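Local structure of chitinase (Chromobacterium violaceum, 4TXG) at residues G231-N234 with L235-Q238; S630-Y633 with N634-Q638. The protein probably binds chitin and hydrolyses its glycosidic bonds as a family 18 glycoside hydrolase. All coordinates share one frame; numbering follows the deposited sequence.

Interaction 1: G231-N234 with L235-Q238; sequences GHFN and LLTQ. With CS (cesium ion), chain E.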
ATOM      1  N   GLY A 231     -27.299   7.673   2.741  1.00 10.93           N
ATOM      2  CA  GLY A 231     -25.893   7.924   3.031  1.00  9.13           C
ATOM      3  C   GLY A 231     -24.942   7.952   1.844  1.00 10.26           C
ATOM      4  O   GLY A 231     -25.366   8.052   0.684  1.00  8.83           O
ATOM      5  N   HIS A 232     -23.640   7.895   2.142  1.00  8.63           N
ATOM      6  CA  HIS A 232     -22.616   7.854   1.097  1.00  8.42           C
ATOM      7  C   HIS A 232     -22.878   6.730   0.093  1.00  8.09           C
ATOM      8  O   HIS A 232     -22.655   6.894  -1.106  1.00  9.48           O
ATOM      9  CB  HIS A 232     -21.216   7.632   1.685  1.00  8.23           C
ATOM     10  CG  HIS A 232     -20.718   8.738   2.574  1.00  8.63           C
ATOM     11  ND1 HIS A 232     -20.703  10.062   2.197  1.00 10.14           N
ATOM     12  CD2 HIS A 232     -20.165   8.686   3.808  1.00  8.68           C
ATOM     13  CE1 HIS A 232     -20.184  10.789   3.176  1.00  9.49           C
ATOM     14  NE2 HIS A 232     -19.837   9.978   4.155  1.00  9.23           N
ATOM     15  N   PHE A 233     -23.319   5.575   0.588  1.00  7.87           N
ATOM     16  CA  PHE A 233     -23.454   4.402  -0.275  1.00  7.73           C
ATOM     17  C   PHE A 233     -24.516   4.611  -1.359  1.00  7.87           C
ATOM     18  O   PHE A 233     -24.368   4.150  -2.489  1.00  7.84           O
ATOM     19  CB  PHE A 233     -23.802   3.155   0.543  1.00  7.50           C
ATOM     20  CG  PHE A 233     -22.637   2.588   1.351  1.00  7.24           C
ATOM     21  CD1 PHE A 233     -21.425   3.248   1.429  1.00  8.82           C
ATOM     22  CD2 PHE A 233     -22.788   1.384   2.032  1.00 10.22           C
ATOM     23  CE1 PHE A 233     -20.370   2.722   2.181  1.00  8.04           C
ATOM     24  CE2 PHE A 233     -21.751   0.846   2.780  1.00  9.45           C
ATOM     25  CZ  PHE A 233     -20.535   1.514   2.847  1.00  8.53           C
ATOM     26  N   ASN A 234     -25.600   5.287  -0.996  1.00  8.17           N
ATOM     27  CA  ASN A 234     -26.652   5.602  -1.963  1.00  8.42           C
ATOM     28  C   ASN A 234     -26.078   6.423  -3.132  1.00 10.35           C
ATOM     29  O   ASN A 234     -26.309   6.112  -4.308  1.00  8.94           O
ATOM     30  CB  ASN A 234     -27.791   6.355  -1.258  1.00  8.77           C
ATOM     31  CG  ASN A 234     -29.004   6.572  -2.150  1.00  9.73           C
ATOM     32  OD1 ASN A 234     -28.926   7.268  -3.165  1.00  9.49           O
ATOM     33  ND2 ASN A 234     -30.139   6.002  -1.754  1.00  9.21           N
ATOM     34  N   LEU A 235     -25.318   7.464  -2.809  1.00 10.09           N
ATOM     35  CA  LEU A 235     -24.700   8.289  -3.842  1.00  8.90           C
ATOM     36  C   LEU A 235     -23.669   7.496  -4.661  1.00  8.91           C
ATOM     37  O   LEU A 235     -23.615   7.640  -5.880  1.00 10.47           O
ATOM     38  CB  LEU A 235     -24.056   9.535  -3.215  1.00 11.68           C
ATOM     39  CG  LEU A 235     -25.081  10.545  -2.670  1.00 12.51           C
ATOM     40  CD1 LEU A 235     -24.418  11.770  -2.047  1.00 14.18           C
ATOM     41  CD2 LEU A 235     -26.032  10.974  -3.789  1.00 14.50           C
ATOM     42  N   LEU A 236     -22.872   6.648  -4.014  1.00  8.33           N
ATOM     43  CA  LEU A 236     -21.906   5.834  -4.765  1.00  8.19           C
ATOM     44  C   LEU A 236     -22.621   4.974  -5.805  1.00  9.61           C
ATOM     45  O   LEU A 236     -22.212   4.910  -6.969  1.00  9.55           O
ATOM     46  CB  LEU A 236     -21.076   4.945  -3.826  1.00  9.29           C
ATOM     47  CG  LEU A 236     -20.080   5.660  -2.909  1.00  9.27           C
ATOM     48  CD1 LEU A 236     -19.410   4.628  -1.999  1.00 11.61           C
ATOM     49  CD2 LEU A 236     -19.037   6.416  -3.708  1.00  8.35           C
ATOM     50  N   THR A 237     -23.714   4.341  -5.396  1.00  8.17           N
ATOM     51  CA  THR A 237     -24.465   3.479  -6.310  1.00  9.04           C
ATOM     52  C   THR A 237     -25.010   4.273  -7.488  1.00  9.51           C
ATOM     53  O   THR A 237     -24.942   3.835  -8.645  1.00  8.99           O
ATOM     54  CB  THR A 237     -25.611   2.776  -5.569  1.00  8.31           C
ATOM     55  OG1 THR A 237     -25.054   1.942  -4.543  1.00  8.39           O
ATOM     56  CG2 THR A 237     -26.426   1.904  -6.531  1.00  9.49           C
ATOM     57  N   GLN A 238     -25.539   5.454  -7.192  1.00  8.89           N
ATOM     58  CA  GLN A 238     -26.077   6.321  -8.243  1.00 10.08           C
ATOM     59  C   GLN A 238     -25.038   6.779  -9.264  1.00 10.27           C
ATOM     60  O   GLN A 238     -25.276   6.744 -10.472  1.00 10.37           O
ATOM     61  CB  GLN A 238     -26.714   7.548  -7.619  1.00  9.89           C
ATOM     62  CG  GLN A 238     -28.058   7.303  -6.995  1.00 12.28           C
ATOM     63  CD  GLN A 238     -28.690   8.605  -6.598  1.00 13.09           C
ATOM     64  OE1 GLN A 238     -29.295   9.280  -7.426  1.00 17.49           O
ATOM     65  NE2 GLN A 238     -28.519   8.994  -5.336  1.00  9.71           N
TER
HETATM   66 CS    CS E 804     -31.800  10.846  -7.435  1.00 94.38          CS
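The first turns of helix 231-242, which follows strand 185-193 and precedes strand 247-253 of the family 18 barrel in the chain, carry a side-chain amide pair one turn apart, Asn234 and Gln238. Gln238 NE2 stands 2.8 Å from Asn234 OD1, but the N-H points well off the line, at 124°, so this hydrogen bond is weak; the two amide planes are almost perpendicular, 87° apart. Asn234 reaches it because its CG is anti to the backbone N (chi1 -173°). Each amide is also gripped from outside: OD1 accepts from Asp224 N, ND2 donates to Tyr229 O, and Gln238 NE2 donates to Glu222 O. An amide suits both places, since it can donate and accept at once. The carbonyl oxygen of the Gln238 amide is used as well, for OE1 binds a cesium ion at 3.0 Å.

Beneath the side chains run regular backbone bonds, Leu236 N to His232 O at 2.9 Å and Gln238 N to Asn234 O at 3.1 Å. On another side of the helix Phe233 CD1 meets Leu236 CD1 at 4.2 Å, an apolar i to i+3 pair, while the Phe233 ring packs edge-to-face against Tyr188, Phe306 and Tyr304. Gly231 has a positive phi, which glycine adopts readily. The whole is a largely buried opening of a TIM-barrel helix, aromatic on one side and tied by side-chain amides to the loop before it on another.

Interaction 2: S630-Y633 with N634-Q638; sequences SLLY and NTFSQ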
ATOM      1  N   SER A 630      -6.601  15.772 -11.699  1.00 10.37           N
ATOM      2  CA  SER A 630      -6.735  16.154 -13.101  1.00 10.44           C
ATOM      3  C   SER A 630      -5.403  16.030 -13.835  1.00 12.99           C
ATOM      4  O   SER A 630      -5.355  15.633 -15.005  1.00 10.26           O
ATOM      5  CB  SER A 630      -7.274  17.582 -13.233  1.00 12.92           C
ATOM      6  OG  SER A 630      -8.620  17.652 -12.786  1.00 14.85           O
ATOM      7  N   LEU A 631      -4.324  16.383 -13.147  1.00 10.81           N
ATOM      8  CA  LEU A 631      -2.992  16.244 -13.725  1.00 11.07           C
ATOM      9  C   LEU A 631      -2.672  14.776 -13.961  1.00  8.92           C
ATOM     10  O   LEU A 631      -2.170  14.412 -15.024  1.00 10.48           O
ATOM     11  CB  LEU A 631      -1.932  16.879 -12.821  1.00 13.23           C
ATOM     12  CG  LEU A 631      -0.466  16.700 -13.236  1.00 13.04           C
ATOM     13  CD1 LEU A 631      -0.198  17.267 -14.621  1.00 14.85           C
ATOM     14  CD2 LEU A 631       0.449  17.361 -12.193  1.00 14.76           C
ATOM     15  N   LEU A 632      -2.963  13.932 -12.973  1.00  7.63           N
ATOM     16  CA  LEU A 632      -2.753  12.492 -13.137  1.00  9.15           C
ATOM     17  C   LEU A 632      -3.573  11.945 -14.316  1.00  9.32           C
ATOM     18  O   LEU A 632      -3.055  11.227 -15.179  1.00  8.66           O
ATOM     19  CB  LEU A 632      -3.123  11.742 -11.852  1.00  9.33           C
ATOM     20  CG  LEU A 632      -2.177  11.894 -10.666  1.00  9.94           C
ATOM     21  CD1 LEU A 632      -2.807  11.294  -9.415  1.00 11.71           C
ATOM     22  CD2 LEU A 632      -0.835  11.244 -10.966  1.00 12.57           C
ATOM     23  N   TYR A 633      -4.856  12.283 -14.343  1.00  7.91           N
ATOM     24  CA  TYR A 633      -5.733  11.793 -15.396  1.00  8.62           C
ATOM     25  C   TYR A 633      -5.326  12.289 -16.784  1.00  9.35           C
ATOM     26  O   TYR A 633      -5.328  11.524 -17.752  1.00 10.57           O
ATOM     27  CB  TYR A 633      -7.191  12.184 -15.124  1.00  8.58           C
ATOM     28  CG  TYR A 633      -8.082  11.739 -16.249  1.00 11.25           C
ATOM     29  CD1 TYR A 633      -8.356  10.390 -16.440  1.00  9.54           C
ATOM     30  CD2 TYR A 633      -8.601  12.653 -17.157  1.00 11.38           C
ATOM     31  CE1 TYR A 633      -9.138   9.965 -17.491  1.00 12.57           C
ATOM     32  CE2 TYR A 633      -9.383  12.238 -18.215  1.00 12.24           C
ATOM     33  CZ  TYR A 633      -9.653  10.894 -18.374  1.00 10.26           C
ATOM     34  OH  TYR A 633     -10.432  10.473 -19.428  1.00 11.03           O
ATOM     35  N   ASN A 634      -4.992  13.571 -16.892  1.00  9.62           N
ATOM     36  CA  ASN A 634      -4.604  14.127 -18.188  1.00 10.89           C
ATOM     37  C   ASN A 634      -3.310  13.496 -18.697  1.00 10.92           C
ATOM     38  O   ASN A 634      -3.124  13.312 -19.896  1.00 14.71           O
ATOM     39  CB  ASN A 634      -4.453  15.647 -18.098  1.00 13.23           C
ATOM     40  CG  ASN A 634      -5.795  16.358 -17.993  1.00 21.32           C
ATOM     41  OD1 ASN A 634      -6.804  15.882 -18.523  1.00 20.55           O
ATOM     42  ND2 ASN A 634      -5.813  17.499 -17.308  1.00 25.64           N
ATOM     43  N   THR A 635      -2.424  13.159 -17.770  1.00  9.53           N
ATOM     44  CA  THR A 635      -1.176  12.497 -18.116  1.00 11.22           C
ATOM     45  C   THR A 635      -1.421  11.054 -18.562  1.00 10.87           C
ATOM     46  O   THR A 635      -0.872  10.609 -19.567  1.00 11.69           O
ATOM     47  CB  THR A 635      -0.209  12.514 -16.927  1.00 12.59           C
ATOM     48  OG1 THR A 635       0.021  13.873 -16.527  1.00 12.08           O
ATOM     49  CG2 THR A 635       1.116  11.854 -17.294  1.00 12.92           C
ATOM     50  N   PHE A 636      -2.266  10.333 -17.829  1.00  9.51           N
ATOM     51  CA  PHE A 636      -2.430   8.895 -18.061  1.00  8.19           C
ATOM     52  C   PHE A 636      -3.508   8.509 -19.093  1.00  9.38           C
ATOM     53  O   PHE A 636      -3.636   7.328 -19.426  1.00 10.07           O
ATOM     54  CB  PHE A 636      -2.739   8.197 -16.728  1.00  8.04           C
ATOM     55  CG  PHE A 636      -1.622   8.276 -15.716  1.00  7.76           C
ATOM     56  CD1 PHE A 636      -0.297   8.410 -16.122  1.00  8.80           C
ATOM     57  CD2 PHE A 636      -1.903   8.182 -14.352  1.00  9.57           C
ATOM     58  CE1 PHE A 636       0.733   8.466 -15.191  1.00  8.99           C
ATOM     59  CE2 PHE A 636      -0.886   8.242 -13.410  1.00  8.31           C
ATOM     60  CZ  PHE A 636       0.445   8.383 -13.830  1.00  7.60           C
ATOM     61  N   SER A 637      -4.278   9.476 -19.598  1.00  9.71           N
ATOM     62  CA  SER A 637      -5.316   9.185 -20.597  1.00 10.14           C
ATOM     63  C   SER A 637      -4.928   9.669 -22.001  1.00 10.73           C
ATOM     64  O   SER A 637      -5.715   9.573 -22.962  1.00 17.12           O
ATOM     65  CB  SER A 637      -6.651   9.816 -20.188  1.00 11.55           C
ATOM     66  OG  SER A 637      -6.550  11.232 -20.169  1.00 12.49           O
ATOM     67  N   GLN A 638      -3.712  10.194 -22.104  1.00 14.77           N
ATOM     68  CA  GLN A 638      -3.135  10.630 -23.374  1.00 17.82           C
ATOM     69  C   GLN A 638      -1.806   9.895 -23.574  1.00 13.57           C
ATOM     70  O   GLN A 638      -1.276   9.343 -22.624  1.00 12.07           O
ATOM     71  CB  GLN A 638      -2.936  12.150 -23.378  1.00 23.66           C
ATOM     72  CG  GLN A 638      -4.241  12.948 -23.273  1.00 28.54           C
ATOM     73  CD  GLN A 638      -5.179  12.725 -24.461  1.00 38.31           C
ATOM     74  OE1 GLN A 638      -4.744  12.381 -25.561  1.00 38.24           O
ATOM     75  NE2 GLN A 638      -6.475  12.921 -24.236  1.00 41.60           N
TER
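Ser637, just past the end of helix 627-636, turns back onto Tyr633 one turn earlier. Its OG donates to Tyr633 O at 2.7 Å, and its backbone N reaches the same oxygen through a weak bond. With chi1 at 64°, OG sits between the backbone N and the carbonyl carbon and turns back to the Tyr633 carbonyl. The backbone course itself lays CB over one face of the Tyr633 ring, 3.9 Å from the centroid, as a CH-pi contact. Serine fits here, being small enough to lie on the ring and polar enough to bind a carbonyl of the last turn. The phenol end is held by Asn150 O.

Thr635 does similar work for Leu631 O: its N at 3.0 Å and its OG1 at 2.7 Å donate from opposite faces of the carbonyl plane.

The tight apolar part lies on the buried side, where Leu632 and Phe636 run side by side and CD2 of Leu632 meets CE2 of Phe636 at 3.9 Å. Asn634 marks the looser, exposed side; its backbone N bonds Ser630 O at 2.8 Å, and its polar side chain suits a place facing solvent.

Arg153 binds Gln638 O just beyond the helix, and neighbours cover the apolar face: Leu632 and Phe636 touch Val600 of strand 599-603, Leu632 rests on Ile585 and Phe636 on Ile592 of helix 582-594, and Tyr633 and Phe636 reach Ile156 of strand 155-161.

How the interactions relate
Both interactions are local, each within a single helix, and no structural element is common to their segments; their centres lie 26 Å apart and their nearest atoms about 17 Å. Interaction 1 is the more buried and sits near the start of its helix, where side-chain amides do the polar work and reach carbonyls of the loop before it. Interaction 2, partly buried, closes the end of its helix, and there hydroxyls bind carbonyls of the helix's own last turns. Each keeps an apolar side: aromatic rings gather around 231-238, whereas 630-638 sets Leu632 and Phe636 against strand 599-603, with Tyr633 and Phe636 on strand 155-161. A bound cation enters only interaction 1.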